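PDB 2X49: invasion protein INVA from Salmonella enterica, which takes part in invasion of the intestinal epithelium, probably as an inner-membrane component of the type III secretion export apparatus, and is represented here by its C-terminal domain. Local coordinates for residues S101-F105 / L283-K288; V73-R79 / A125-L129; L236-S242 / V327-I333. All coordinates share one frame; numbering follows the deposited sequence.

Interaction 1: S101-F105 / L283-K288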
ATOM      1  N   SER A 101      15.516   5.112   2.111  1.00 16.18           N
ATOM      2  CA  SER A 101      16.352   4.709   0.947  1.00 16.68           C
ATOM      3  C   SER A 101      15.614   4.753  -0.380  1.00 16.43           C
ATOM      4  O   SER A 101      16.174   4.415  -1.438  1.00 18.81           O
ATOM      5  CB  SER A 101      17.026   3.353   1.152  1.00 16.82           C
ATOM      6  OG  SER A 101      16.103   2.276   1.165  1.00 15.64           O
ATOM      7  N   SER A 102      14.389   5.228  -0.325  1.00 15.75           N
ATOM      8  CA  SER A 102      13.614   5.425  -1.564  1.00 16.53           C
ATOM      9  C   SER A 102      14.002   6.731  -2.193  1.00 16.66           C
ATOM     10  O   SER A 102      14.079   7.760  -1.533  1.00 16.05           O
ATOM     11  CB  SER A 102      12.095   5.486  -1.348  1.00 17.49           C
ATOM     12  OG  SER A 102      11.525   4.238  -1.181  1.00 19.85           O
ATOM     13  N   GLN A 103      14.182   6.655  -3.488  1.00 17.10           N
ATOM     14  CA  GLN A 103      14.509   7.830  -4.303  1.00 18.32           C
ATOM     15  C   GLN A 103      13.441   8.064  -5.355  1.00 18.07           C
ATOM     16  O   GLN A 103      12.813   7.137  -5.880  1.00 19.23           O
ATOM     17  CB  GLN A 103      15.881   7.695  -4.953  1.00 21.33           C
ATOM     18  CG  GLN A 103      17.112   8.009  -4.060  1.00 24.84           C
ATOM     19  CD  GLN A 103      18.423   7.905  -4.834  1.00 28.91           C
ATOM     20  OE1 GLN A 103      18.925   9.051  -5.317  1.00 32.54           O
ATOM     21  NE2 GLN A 103      18.955   6.802  -5.041  1.00 31.17           N
ATOM     22  N   TYR A 104      13.228   9.347  -5.594  1.00 17.36           N
ATOM     23  CA  TYR A 104      12.239   9.829  -6.588  1.00 16.96           C
ATOM     24  C   TYR A 104      12.902  10.787  -7.553  1.00 18.45           C
ATOM     25  O   TYR A 104      13.574  11.706  -7.140  1.00 19.72           O
ATOM     26  CB  TYR A 104      11.079  10.526  -5.892  1.00 17.73           C
ATOM     27  CG  TYR A 104      10.409   9.665  -4.862  1.00 16.07           C
ATOM     28  CD1 TYR A 104       9.306   8.927  -5.173  1.00 21.34           C
ATOM     29  CD2 TYR A 104      10.891   9.613  -3.555  1.00 18.77           C
ATOM     30  CE1 TYR A 104       8.717   8.128  -4.232  1.00 19.56           C
ATOM     31  CE2 TYR A 104      10.304   8.800  -2.605  1.00 21.63           C
ATOM     32  CZ  TYR A 104       9.192   8.077  -2.956  1.00 19.22           C
ATOM     33  OH  TYR A 104       8.496   7.259  -2.098  1.00 26.39           O
ATOM     34  N   PHE A 105      12.649  10.565  -8.836  1.00 17.53           N
ATOM     35  CA  PHE A 105      13.317  11.283  -9.914  1.00 17.58           C
ATOM     36  C   PHE A 105      12.302  12.017 -10.762  1.00 17.97           C
ATOM     37  O   PHE A 105      11.333  11.454 -11.272  1.00 19.48           O
ATOM     38  CB  PHE A 105      14.126  10.287 -10.764  1.00 15.94           C
ATOM     39  CG  PHE A 105      15.248   9.623  -9.995  1.00 17.60           C
ATOM     40  CD1 PHE A 105      16.508  10.190  -9.938  1.00 19.68           C
ATOM     41  CD2 PHE A 105      15.020   8.447  -9.310  1.00 16.90           C
ATOM     42  CE1 PHE A 105      17.516   9.595  -9.193  1.00 20.63           C
ATOM     43  CE2 PHE A 105      16.047   7.831  -8.588  1.00 17.78           C
ATOM     44  CZ  PHE A 105      17.250   8.414  -8.501  1.00 20.16           C
ATOM     45  N   LEU A 283      18.685   0.732  -4.936  1.00 19.10           N
ATOM     46  CA  LEU A 283      17.475   0.741  -5.835  1.00 19.17           C
ATOM     47  C   LEU A 283      17.098   2.148  -6.265  1.00 18.73           C
ATOM     48  O   LEU A 283      17.161   3.104  -5.471  1.00 19.29           O
ATOM     49  CB  LEU A 283      16.251   0.099  -5.200  1.00 19.54           C
ATOM     50  CG  LEU A 283      16.457  -1.326  -4.746  1.00 22.51           C
ATOM     51  CD1 LEU A 283      15.186  -1.865  -4.161  1.00 20.16           C
ATOM     52  CD2 LEU A 283      16.959  -2.105  -5.969  1.00 25.36           C
ATOM     53  N   LEU A 284      16.691   2.252  -7.528  1.00 17.10           N
ATOM     54  CA  LEU A 284      16.308   3.545  -8.133  1.00 16.42           C
ATOM     55  C   LEU A 284      14.822   3.689  -8.415  1.00 16.16           C
ATOM     56  O   LEU A 284      14.373   4.746  -8.928  1.00 16.40           O
ATOM     57  CB  LEU A 284      17.058   3.795  -9.439  1.00 16.52           C
ATOM     58  CG  LEU A 284      18.564   3.861  -9.347  1.00 14.97           C
ATOM     59  CD1 LEU A 284      19.113   4.189 -10.734  1.00 17.35           C
ATOM     60  CD2 LEU A 284      19.010   4.926  -8.345  1.00 16.51           C
ATOM     61  N   ILE A 285      14.101   2.625  -8.113  1.00 15.93           N
ATOM     62  CA  ILE A 285      12.636   2.637  -8.112  1.00 16.28           C
ATOM     63  C   ILE A 285      12.133   2.706  -6.652  1.00 16.87           C
ATOM     64  O   ILE A 285      12.540   1.936  -5.807  1.00 18.40           O
ATOM     65  CB  ILE A 285      12.079   1.432  -8.866  1.00 17.12           C
ATOM     66  CG1 ILE A 285      12.551   1.506 -10.331  1.00 19.17           C
ATOM     67  CG2 ILE A 285      10.590   1.382  -8.800  1.00 18.23           C
ATOM     68  CD1 ILE A 285      11.886   0.458 -11.197  1.00 21.35           C
ATOM     69  N   ALA A 286      11.285   3.690  -6.374  1.00 15.81           N
ATOM     70  CA  ALA A 286      10.748   3.893  -4.998  1.00 15.49           C
ATOM     71  C   ALA A 286      10.016   2.664  -4.501  1.00 15.63           C
ATOM     72  O   ALA A 286       9.387   1.948  -5.250  1.00 14.88           O
ATOM     73  CB  ALA A 286       9.802   5.073  -4.960  1.00 15.24           C
ATOM     74  N   HIS A 287      10.088   2.454  -3.198  1.00 14.11           N
ATOM     75  CA  HIS A 287       9.503   1.250  -2.587  1.00 15.93           C
ATOM     76  C   HIS A 287       8.024   1.096  -2.799  1.00 14.98           C
ATOM     77  O   HIS A 287       7.569  -0.042  -2.945  1.00 16.19           O
ATOM     78  CB  HIS A 287       9.835   1.160  -1.088  1.00 16.06           C
ATOM     79  CG  HIS A 287      11.302   1.142  -0.829  1.00 20.32           C
ATOM     80  ND1 HIS A 287      11.851   1.336   0.424  1.00 24.20           N
ATOM     81  CD2 HIS A 287      12.342   1.014  -1.687  1.00 21.50           C
ATOM     82  CE1 HIS A 287      13.171   1.308   0.323  1.00 28.12           C
ATOM     83  NE2 HIS A 287      13.494   1.115  -0.947  1.00 24.32           N
ATOM     84  N   LYS A 288       7.279   2.209  -2.828  1.00 15.02           N
ATOM     85  CA  LYS A 288       5.812   2.111  -3.002  1.00 15.74           C
ATOM     86  C   LYS A 288       5.447   1.575  -4.360  1.00 15.30           C
ATOM     87  O   LYS A 288       4.321   1.155  -4.572  1.00 17.03           O
ATOM     88  CB  LYS A 288       5.058   3.425  -2.798  1.00 14.72           C
ATOM     89  CG  LYS A 288       5.454   4.511  -3.692  1.00 15.17           C
ATOM     90  CD  LYS A 288       4.609   5.797  -3.457  1.00 17.17           C
ATOM     91  CE  LYS A 288       4.985   6.887  -4.434  1.00 18.03           C
ATOM     92  NZ  LYS A 288       4.433   6.527  -5.768  1.00 20.85           N
TER
HETATM   93  O   HOH W   1      16.091   1.766  -2.190  1.00 24.51           O
HETATM   94  O   HOH W   2      12.040   6.140  -8.174  1.00 17.69           O
HETATM   95  O   HOH W   3      14.180   3.824  -4.517  1.00 25.56           O
HETATM   96  O   HOH W   4       8.259   4.728  -1.535  1.00 18.63           O
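Ser101 and Ser102 approach the His287 ring from two sides, one at an edge and one over a face. The hydroxyl of Ser102, turned beside its own backbone N with chi1 -79°, lies 3.1 Å above one face of the imidazole, displaced toward the rim on the CG side. From there Ser102 OG accepts the backbone N-H of His287 at 3.1 Å and 170°. Ser101 OG stands between its backbone N and carbonyl carbon (chi1 68°), at the ring's edge, 3.2 Å from His287 CE1. Next to it, water 1 joins the backbone O of Ser101 to His287 NE2. The contact sets the beginning of strand 102-107, in the four-stranded antiparallel sheet, against the loop that runs from helix 266-280 to strand 291-294 of the parallel sheet, so it joins two parts of the domain far apart in sequence. Water does much of the bridging between backbones: water 2 donates to both Gln103 O and Leu284 O, and water 3 accepts from Gln103 N while donating to Leu283 O. Beyond them, Ala286 CB presses against Tyr104 CE1 at 3.3 Å, and Lys288 CE reaches the same ring at its edge, on the way to a salt bridge with Glu128 and a hydrogen bond to His131. Tyr104 OH is 2.6 Å from water 4, and that water accepts the N-H of Lys288. Leu284 runs alongside Gln103, its CD2 meeting Phe105 CZ at 3.9 Å, and the Phe105 ring also stacks with Tyr83.

Interaction 2: V73-R79 / A125-L129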
ATOM      1  N   VAL A  73       6.405  16.888  -3.819  1.00 18.28           N
ATOM      2  CA  VAL A  73       5.750  16.762  -5.093  1.00 19.54           C
ATOM      3  C   VAL A  73       6.178  17.952  -5.945  1.00 17.00           C
ATOM      4  O   VAL A  73       5.878  19.067  -5.578  1.00 19.36           O
ATOM      5  CB  VAL A  73       4.196  16.789  -4.942  1.00 20.56           C
ATOM      6  CG1 VAL A  73       3.484  16.781  -6.326  1.00 22.75           C
ATOM      7  CG2 VAL A  73       3.693  15.640  -4.087  1.00 25.03           C
ATOM      8  N   TYR A  74       6.867  17.697  -7.045  1.00 17.35           N
ATOM      9  CA  TYR A  74       7.269  18.780  -7.992  1.00 16.64           C
ATOM     10  C   TYR A  74       6.144  19.001  -8.964  1.00 16.96           C
ATOM     11  O   TYR A  74       6.084  18.450 -10.054  1.00 17.18           O
ATOM     12  CB  TYR A  74       8.658  18.510  -8.650  1.00 16.86           C
ATOM     13  CG  TYR A  74       9.786  18.685  -7.660  1.00 18.26           C
ATOM     14  CD1 TYR A  74      10.357  19.937  -7.423  1.00 15.95           C
ATOM     15  CD2 TYR A  74      10.296  17.613  -6.924  1.00 20.00           C
ATOM     16  CE1 TYR A  74      11.291  20.128  -6.506  1.00 17.33           C
ATOM     17  CE2 TYR A  74      11.259  17.792  -6.005  1.00 17.90           C
ATOM     18  CZ  TYR A  74      11.786  19.042  -5.799  1.00 18.56           C
ATOM     19  OH  TYR A  74      12.758  19.265  -4.851  1.00 19.66           O
ATOM     20  N   PHE A  75       5.265  19.903  -8.569  1.00 16.64           N
ATOM     21  CA  PHE A  75       3.994  20.177  -9.257  1.00 16.51           C
ATOM     22  C   PHE A  75       4.155  20.537 -10.731  1.00 17.09           C
ATOM     23  O   PHE A  75       3.281  20.238 -11.560  1.00 19.02           O
ATOM     24  CB  PHE A  75       3.180  21.284  -8.572  1.00 15.92           C
ATOM     25  CG  PHE A  75       2.641  20.885  -7.224  1.00 17.39           C
ATOM     26  CD1 PHE A  75       1.577  20.030  -7.141  1.00 18.88           C
ATOM     27  CD2 PHE A  75       3.259  21.309  -6.048  1.00 17.40           C
ATOM     28  CE1 PHE A  75       1.084  19.632  -5.901  1.00 20.48           C
ATOM     29  CE2 PHE A  75       2.774  20.894  -4.788  1.00 21.15           C
ATOM     30  CZ  PHE A  75       1.689  20.075  -4.735  1.00 20.81           C
ATOM     31  N   ASP A  76       5.272  21.153 -11.042  1.00 17.58           N
ATOM     32  CA  ASP A  76       5.529  21.653 -12.411  1.00 17.54           C
ATOM     33  C   ASP A  76       6.372  20.674 -13.261  1.00 17.75           C
ATOM     34  O   ASP A  76       6.693  20.960 -14.412  1.00 18.44           O
ATOM     35  CB  ASP A  76       6.187  23.051 -12.354  1.00 16.87           C
ATOM     36  CG  ASP A  76       5.377  24.061 -11.503  1.00 17.14           C
ATOM     37  OD1 ASP A  76       4.144  23.986 -11.514  1.00 20.59           O
ATOM     38  OD2 ASP A  76       6.006  24.880 -10.793  1.00 18.89           O
ATOM     39  N   LEU A  77       6.718  19.521 -12.670  1.00 16.32           N
ATOM     40  CA  LEU A  77       7.593  18.489 -13.330  1.00 17.88           C
ATOM     41  C   LEU A  77       6.818  17.162 -13.470  1.00 16.64           C
ATOM     42  O   LEU A  77       5.663  17.058 -13.101  1.00 16.45           O
ATOM     43  CB  LEU A  77       8.920  18.273 -12.565  1.00 18.94           C
ATOM     44  CG  LEU A  77       9.823  19.495 -12.235  1.00 17.39           C
ATOM     45  CD1 LEU A  77      11.076  19.160 -11.444  1.00 18.30           C
ATOM     46  CD2 LEU A  77      10.171  20.170 -13.594  1.00 18.86           C
ATOM     47  N   MET A  78       7.518  16.182 -14.037  1.00 17.15           N
ATOM     48  CA  MET A  78       7.025  14.830 -14.292  1.00 17.88           C
ATOM     49  C   MET A  78       7.905  13.827 -13.572  1.00 18.07           C
ATOM     50  O   MET A  78       9.117  13.877 -13.637  1.00 17.57           O
ATOM     51  CB  MET A  78       7.051  14.516 -15.798  1.00 18.32           C
ATOM     52  CG  MET A  78       6.173  15.372 -16.609  1.00 18.81           C
ATOM     53  SD  MET A  78       4.431  15.113 -16.301  1.00 23.90           S
ATOM     54  CE  MET A  78       4.213  13.506 -17.113  1.00 23.27           C
ATOM     55  N   ARG A  79       7.277  12.825 -12.975  1.00 18.28           N
ATOM     56  CA  ARG A  79       8.062  11.773 -12.329  1.00 18.11           C
ATOM     57  C   ARG A  79       8.366  10.613 -13.250  1.00 17.42           C
ATOM     58  O   ARG A  79       7.467  10.103 -13.925  1.00 18.59           O
ATOM     59  CB  ARG A  79       7.337  11.258 -11.095  1.00 19.63           C
ATOM     60  CG  ARG A  79       8.212  10.273 -10.366  1.00 21.77           C
ATOM     61  CD  ARG A  79       7.626   9.599  -9.129  1.00 23.74           C
ATOM     62  NE  ARG A  79       8.346   8.333  -8.920  1.00 24.78           N
ATOM     63  CZ  ARG A  79       7.809   7.196  -8.492  1.00 20.80           C
ATOM     64  NH1 ARG A  79       6.520   7.131  -8.183  1.00 21.61           N
ATOM     65  NH2 ARG A  79       8.571   6.103  -8.381  1.00 26.18           N
ATOM     66  N   ALA A 125       2.316  15.020 -11.734  1.00 15.44           N
ATOM     67  CA  ALA A 125       2.580  15.379 -10.369  1.00 14.61           C
ATOM     68  C   ALA A 125       1.376  15.122  -9.428  1.00 15.44           C
ATOM     69  O   ALA A 125       1.540  14.591  -8.308  1.00 15.43           O
ATOM     70  CB  ALA A 125       3.148  16.793 -10.223  1.00 14.34           C
ATOM     71  N   LEU A 126       0.175  15.440  -9.896  1.00 14.56           N
ATOM     72  CA  LEU A 126      -1.054  15.261  -9.062  1.00 15.99           C
ATOM     73  C   LEU A 126      -1.378  13.764  -8.899  1.00 15.92           C
ATOM     74  O   LEU A 126      -1.846  13.306  -7.859  1.00 17.07           O
ATOM     75  CB  LEU A 126      -2.224  16.082  -9.597  1.00 15.80           C
ATOM     76  CG  LEU A 126      -2.108  17.593  -9.372  1.00 19.30           C
ATOM     77  CD1 LEU A 126      -3.306  18.340 -10.006  1.00 21.80           C
ATOM     78  CD2 LEU A 126      -1.975  17.947  -7.905  1.00 22.56           C
ATOM     79  N   ASP A 127      -1.028  12.994  -9.919  1.00 15.59           N
ATOM     80  CA  ASP A 127      -1.206  11.537  -9.880  1.00 16.30           C
ATOM     81  C   ASP A 127      -0.253  10.894  -8.895  1.00 16.03           C
ATOM     82  O   ASP A 127      -0.591   9.938  -8.194  1.00 16.68           O
ATOM     83  CB  ASP A 127      -1.038  10.902 -11.260  1.00 16.20           C
ATOM     84  CG  ASP A 127      -2.253  11.140 -12.158  1.00 20.97           C
ATOM     85  OD1 ASP A 127      -3.357  11.490 -11.653  1.00 24.53           O
ATOM     86  OD2 ASP A 127      -2.121  10.977 -13.388  1.00 24.57           O
ATOM     87  N   GLU A 128       0.951  11.429  -8.852  1.00 16.66           N
ATOM     88  CA  GLU A 128       1.955  10.951  -7.897  1.00 15.53           C
ATOM     89  C   GLU A 128       1.511  11.315  -6.460  1.00 15.75           C
ATOM     90  O   GLU A 128       1.604  10.517  -5.550  1.00 15.20           O
ATOM     91  CB  GLU A 128       3.355  11.508  -8.210  1.00 17.44           C
ATOM     92  CG  GLU A 128       4.391  11.161  -7.141  1.00 19.55           C
ATOM     93  CD  GLU A 128       4.835   9.698  -7.147  1.00 21.69           C
ATOM     94  OE1 GLU A 128       4.305   8.869  -7.931  1.00 20.89           O
ATOM     95  OE2 GLU A 128       5.734   9.380  -6.340  1.00 24.43           O
ATOM     96  N   LEU A 129       0.963  12.493  -6.296  1.00 16.23           N
ATOM     97  CA  LEU A 129       0.575  12.978  -4.964  1.00 16.53           C
ATOM     98  C   LEU A 129      -0.559  12.105  -4.429  1.00 16.33           C
ATOM     99  O   LEU A 129      -0.541  11.657  -3.305  1.00 16.12           O
ATOM    100  CB  LEU A 129       0.094  14.422  -5.015  1.00 17.56           C
ATOM    101  CG  LEU A 129      -0.465  14.979  -3.676  1.00 15.97           C
ATOM    102  CD1 LEU A 129       0.509  14.825  -2.537  1.00 18.55           C
ATOM    103  CD2 LEU A 129      -0.859  16.418  -3.867  1.00 15.79           C
TER
HETATM  104  O   HOH W   5       2.291  16.968 -13.941  1.00 30.82           O
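Glu128 OE1 is gripped by two arginines, Arg79 from the facing segment and Arg123 from just before the helix. Arg79 NH1 donates to Glu128 OE1 at 2.8 Å and 151°, in the plane of its own guanidinium but tilted out of the carboxylate plane, on the syn side. The two planes stand 63° apart, so the groups do not pair flat through two parallel bonds. Arg79 is extended from CG to NE and lays its CD 3.4 Å from Glu128 OE2, the oxygen that forms a salt bridge with Lys288; Arg79 NH2 forms a salt bridge with Asp289. Glu128 bends at CG (chi2 73°) to present its carboxylate to this cationic cluster, which probably favours the charged form. The bridge ties strand 78-80 of the antiparallel sheet to the first turn of helix 125-139, and the chain entering that strand wraps around the helix start. There an inverse gamma turn centred on Tyr74 overlaps a type I turn from Tyr74 to Leu77. Ala125 plugs the bend: its CB sits 3.4 Å from Tyr74 O and 3.6 Å from Phe75 CA. Val73 divides its branches, CG1 lying over one face of the Phe75 ring and 3.5 Å from Ala125 O, CG2 packing on Leu129 CD1 at 3.6 Å. The edge of the Phe75 ring receives Leu126 CD2, 4.0 Å from CE1, and Leu22 of helix 16-24 touches both side chains. At the start of the helix, water 5 accepts the N-H of Ala125 and holds Leu77 O weakly.

Interaction 3: L236-S242 / V327-I333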
ATOM      1  N   LEU A 236       4.411  -5.597 -13.458  1.00 15.30           N
ATOM      2  CA  LEU A 236       4.711  -5.677 -12.027  1.00 14.47           C
ATOM      3  C   LEU A 236       6.210  -5.582 -11.798  1.00 14.14           C
ATOM      4  O   LEU A 236       6.996  -6.390 -12.302  1.00 14.34           O
ATOM      5  CB  LEU A 236       4.169  -6.979 -11.450  1.00 15.45           C
ATOM      6  CG  LEU A 236       4.257  -7.181  -9.960  1.00 14.85           C
ATOM      7  CD1 LEU A 236       3.273  -6.249  -9.258  1.00 17.61           C
ATOM      8  CD2 LEU A 236       3.947  -8.623  -9.614  1.00 17.42           C
ATOM      9  N   ARG A 237       6.608  -4.582 -11.028  1.00 13.87           N
ATOM     10  CA  ARG A 237       8.029  -4.379 -10.690  1.00 14.49           C
ATOM     11  C   ARG A 237       8.286  -4.983  -9.325  1.00 15.44           C
ATOM     12  O   ARG A 237       7.606  -4.643  -8.385  1.00 16.30           O
ATOM     13  CB  ARG A 237       8.407  -2.892 -10.705  1.00 14.19           C
ATOM     14  CG  ARG A 237       8.039  -2.228 -11.992  1.00 14.68           C
ATOM     15  CD  ARG A 237       8.363  -0.755 -12.061  1.00 13.82           C
ATOM     16  NE  ARG A 237       8.124  -0.327 -13.438  1.00 15.12           N
ATOM     17  CZ  ARG A 237       6.988   0.196 -13.884  1.00 14.92           C
ATOM     18  NH1 ARG A 237       5.982   0.438 -13.060  1.00 15.44           N
ATOM     19  NH2 ARG A 237       6.863   0.496 -15.160  1.00 15.90           N
ATOM     20  N   ALA A 238       9.268  -5.870  -9.268  1.00 14.61           N
ATOM     21  CA  ALA A 238       9.542  -6.724  -8.097  1.00 15.70           C
ATOM     22  C   ALA A 238      10.997  -6.877  -7.755  1.00 14.96           C
ATOM     23  O   ALA A 238      11.882  -6.757  -8.577  1.00 14.51           O
ATOM     24  CB  ALA A 238       8.935  -8.123  -8.337  1.00 14.81           C
ATOM     25  N   VAL A 239      11.171  -7.090  -6.455  1.00 16.66           N
ATOM     26  CA  VAL A 239      12.407  -7.587  -5.838  1.00 15.70           C
ATOM     27  C   VAL A 239      12.128  -8.984  -5.287  1.00 14.78           C
ATOM     28  O   VAL A 239      11.141  -9.235  -4.628  1.00 16.87           O
ATOM     29  CB  VAL A 239      12.867  -6.637  -4.718  1.00 16.71           C
ATOM     30  CG1 VAL A 239      14.040  -7.238  -3.925  1.00 18.25           C
ATOM     31  CG2 VAL A 239      13.218  -5.239  -5.283  1.00 17.33           C
ATOM     32  N   MET A 240      13.009  -9.924  -5.572  1.00 15.03           N
ATOM     33  CA  MET A 240      12.790 -11.316  -5.138  1.00 15.59           C
ATOM     34  C   MET A 240      13.578 -11.553  -3.878  1.00 14.49           C
ATOM     35  O   MET A 240      14.681 -11.078  -3.744  1.00 14.95           O
ATOM     36  CB  MET A 240      13.236 -12.268  -6.238  1.00 15.98           C
ATOM     37  CG  MET A 240      13.014 -13.755  -5.943  1.00 19.22           C
ATOM     38  SD  MET A 240      12.492 -14.570  -7.455  1.00 30.54           S
ATOM     39  CE  MET A 240      10.982 -13.637  -7.671  1.00 26.96           C
ATOM     40  N   VAL A 241      12.987 -12.271  -2.960  1.00 13.95           N
ATOM     41  CA  VAL A 241      13.694 -12.743  -1.753  1.00 14.78           C
ATOM     42  C   VAL A 241      14.447 -14.038  -2.126  1.00 14.61           C
ATOM     43  O   VAL A 241      13.903 -14.960  -2.697  1.00 14.41           O
ATOM     44  CB  VAL A 241      12.724 -13.000  -0.567  1.00 15.29           C
ATOM     45  CG1 VAL A 241      13.492 -13.412   0.677  1.00 16.68           C
ATOM     46  CG2 VAL A 241      11.842 -11.770  -0.285  1.00 18.94           C
ATOM     47  N   SER A 242      15.707 -14.077  -1.759  1.00 15.00           N
ATOM     48  CA  SER A 242      16.586 -15.253  -1.983  1.00 17.04           C
ATOM     49  C   SER A 242      16.202 -16.420  -1.115  1.00 16.85           C
ATOM     50  O   SER A 242      15.620 -16.290  -0.055  1.00 17.47           O
ATOM     51  CB  SER A 242      18.055 -14.915  -1.735  1.00 17.31           C
ATOM     52  OG  SER A 242      18.295 -14.680  -0.377  1.00 21.67           O
ATOM     53  N   VAL A 327       6.255  -9.298 -15.685  1.00 19.82           N
ATOM     54  CA  VAL A 327       6.928  -9.126 -14.382  1.00 20.56           C
ATOM     55  C   VAL A 327       8.388  -8.788 -14.598  1.00 20.48           C
ATOM     56  O   VAL A 327       9.089  -9.395 -15.389  1.00 21.85           O
ATOM     57  CB  VAL A 327       6.774 -10.393 -13.484  1.00 20.62           C
ATOM     58  CG1 VAL A 327       7.466 -10.232 -12.127  1.00 21.36           C
ATOM     59  CG2 VAL A 327       5.302 -10.708 -13.218  1.00 20.05           C
ATOM     60  N   ASN A 328       8.828  -7.752 -13.920  1.00 20.33           N
ATOM     61  CA  ASN A 328      10.206  -7.308 -14.008  1.00 20.57           C
ATOM     62  C   ASN A 328      10.857  -7.398 -12.644  1.00 20.86           C
ATOM     63  O   ASN A 328      10.632  -6.561 -11.785  1.00 19.21           O
ATOM     64  CB  ASN A 328      10.233  -5.851 -14.481  1.00 20.44           C
ATOM     65  CG  ASN A 328      11.631  -5.278 -14.540  1.00 23.55           C
ATOM     66  OD1 ASN A 328      12.613  -6.012 -14.502  1.00 26.60           O
ATOM     67  ND2 ASN A 328      11.729  -3.959 -14.654  1.00 28.49           N
ATOM     68  N   VAL A 329      11.678  -8.420 -12.461  1.00 20.63           N
ATOM     69  CA  VAL A 329      12.458  -8.563 -11.217  1.00 21.48           C
ATOM     70  C   VAL A 329      13.747  -7.763 -11.332  1.00 21.13           C
ATOM     71  O   VAL A 329      14.612  -8.100 -12.110  1.00 22.58           O
ATOM     72  CB  VAL A 329      12.825 -10.044 -10.908  1.00 22.16           C
ATOM     73  CG1 VAL A 329      13.754 -10.106  -9.697  1.00 21.87           C
ATOM     74  CG2 VAL A 329      11.585 -10.870 -10.659  1.00 22.05           C
ATOM     75  N   ILE A 330      13.816  -6.670 -10.579  1.00 20.84           N
ATOM     76  CA  ILE A 330      14.957  -5.708 -10.675  1.00 22.31           C
ATOM     77  C   ILE A 330      16.138  -6.012  -9.749  1.00 22.59           C
ATOM     78  O   ILE A 330      17.228  -5.466  -9.881  1.00 23.76           O
ATOM     79  CB  ILE A 330      14.501  -4.246 -10.485  1.00 22.81           C
ATOM     80  CG1 ILE A 330      14.096  -3.964  -9.043  1.00 24.02           C
ATOM     81  CG2 ILE A 330      13.386  -3.898 -11.475  1.00 24.10           C
ATOM     82  CD1 ILE A 330      13.725  -2.478  -8.810  1.00 25.45           C
ATOM     83  N   LYS A 331      15.907  -6.959  -8.863  1.00 21.68           N
ATOM     84  CA  LYS A 331      16.851  -7.261  -7.790  1.00 21.58           C
ATOM     85  C   LYS A 331      16.430  -8.455  -6.948  1.00 21.35           C
ATOM     86  O   LYS A 331      15.250  -8.699  -6.763  1.00 21.03           O
ATOM     87  CB  LYS A 331      17.035  -6.023  -6.868  1.00 22.68           C
ATOM     88  CG  LYS A 331      18.220  -6.201  -5.966  1.00 23.26           C
ATOM     89  CD  LYS A 331      19.133  -5.050  -5.994  1.00 22.88           C
ATOM     90  CE  LYS A 331      20.374  -5.369  -5.253  1.00 22.39           C
ATOM     91  NZ  LYS A 331      20.879  -4.126  -4.672  1.00 21.69           N
ATOM     92  N   THR A 332      17.437  -9.153  -6.437  1.00 22.29           N
ATOM     93  CA  THR A 332      17.230 -10.241  -5.436  1.00 23.00           C
ATOM     94  C   THR A 332      17.875  -9.901  -4.095  1.00 23.89           C
ATOM     95  O   THR A 332      18.983  -9.400  -4.027  1.00 24.14           O
ATOM     96  CB  THR A 332      17.796 -11.594  -5.955  1.00 23.39           C
ATOM     97  OG1 THR A 332      17.093 -11.990  -7.135  1.00 24.17           O
ATOM     98  CG2 THR A 332      17.610 -12.707  -4.913  1.00 22.97           C
ATOM     99  N   ILE A 333      17.126 -10.134  -3.025  1.00 25.08           N
ATOM    100  CA  ILE A 333      17.649  -9.937  -1.651  1.00 26.22           C
ATOM    101  C   ILE A 333      18.451 -11.141  -1.146  1.00 27.79           C
ATOM    102  O   ILE A 333      17.928 -12.255  -1.043  1.00 30.35           O
ATOM    103  CB  ILE A 333      16.550  -9.580  -0.647  1.00 26.57           C
ATOM    104  CG1 ILE A 333      16.048  -8.173  -0.955  1.00 26.35           C
ATOM    105  CG2 ILE A 333      17.113  -9.650   0.776  1.00 28.21           C
ATOM    106  CD1 ILE A 333      14.772  -7.795  -0.284  1.00 29.50           C
TER
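Strands 236-240 and 327-332 run parallel, their short axes 4.6 Å apart and turned 37° to each other, at one side of a four-stranded parallel sheet in which 327-332 is the edge strand. Asn328 N donates to Leu236 O at 2.8 Å, Ala238 N to Asn328 O, and Ile330 N to Ala238 O. The register then slips by a residue: Ala238 pairs with Val329 but Met240 with Thr332, one residue more on the second strand, a beta bulge at Ile330. Bonding resumes with Met240 N to Lys331 O and Ile333 N to Met240 O at 2.7 Å. On one face, Met240 CB packs against Val329 CG1 at 4.1 Å, and the methionine's bent chain brings CE back to Val329 CG2. Val239 works on the other face. Its CG2 meets Ile330 CG1 obliquely, while CG1, anti to the backbone N (chi1 172°), is crossed at about a right angle by Ile333, which also packs on Leu292 of strand 291-294. Polar ends leave the pair: Asn328 ND2 bonds to Glu235, and Lys331 NZ forms a salt bridge with Asp282. Past the strand, Ser242 is the N-cap of helix 243-252, its OG accepting the backbone N-H of Val245, and Ser242 CB touches Thr332 CG2 at 3.9 Å.

Interaction 1 is the buried one of the three and lies between the others, touching both. It shares the antiparallel sheet with interaction 2, since strands 102-107 and 78-80 are neighbours there, and the two meet where Lys288 NZ bridges to Glu128 OE2 at 3.2 Å. Toward interaction 3 the chemistry turns apolar: Leu283 and Ile285 pack on Val239, Ile330 and the aliphatic parts of Arg237 and Lys331. Waters, one hydroxyl and a few aromatic-aliphatic contacts join the segments of interaction 1, an ion cluster and turn packing those of interaction 2, and a parallel backbone ladder with one bulge those of interaction 3, partly exposed at a sheet edge. Interactions 2 and 3 do not touch, their nearest atoms being about 8 Å apart.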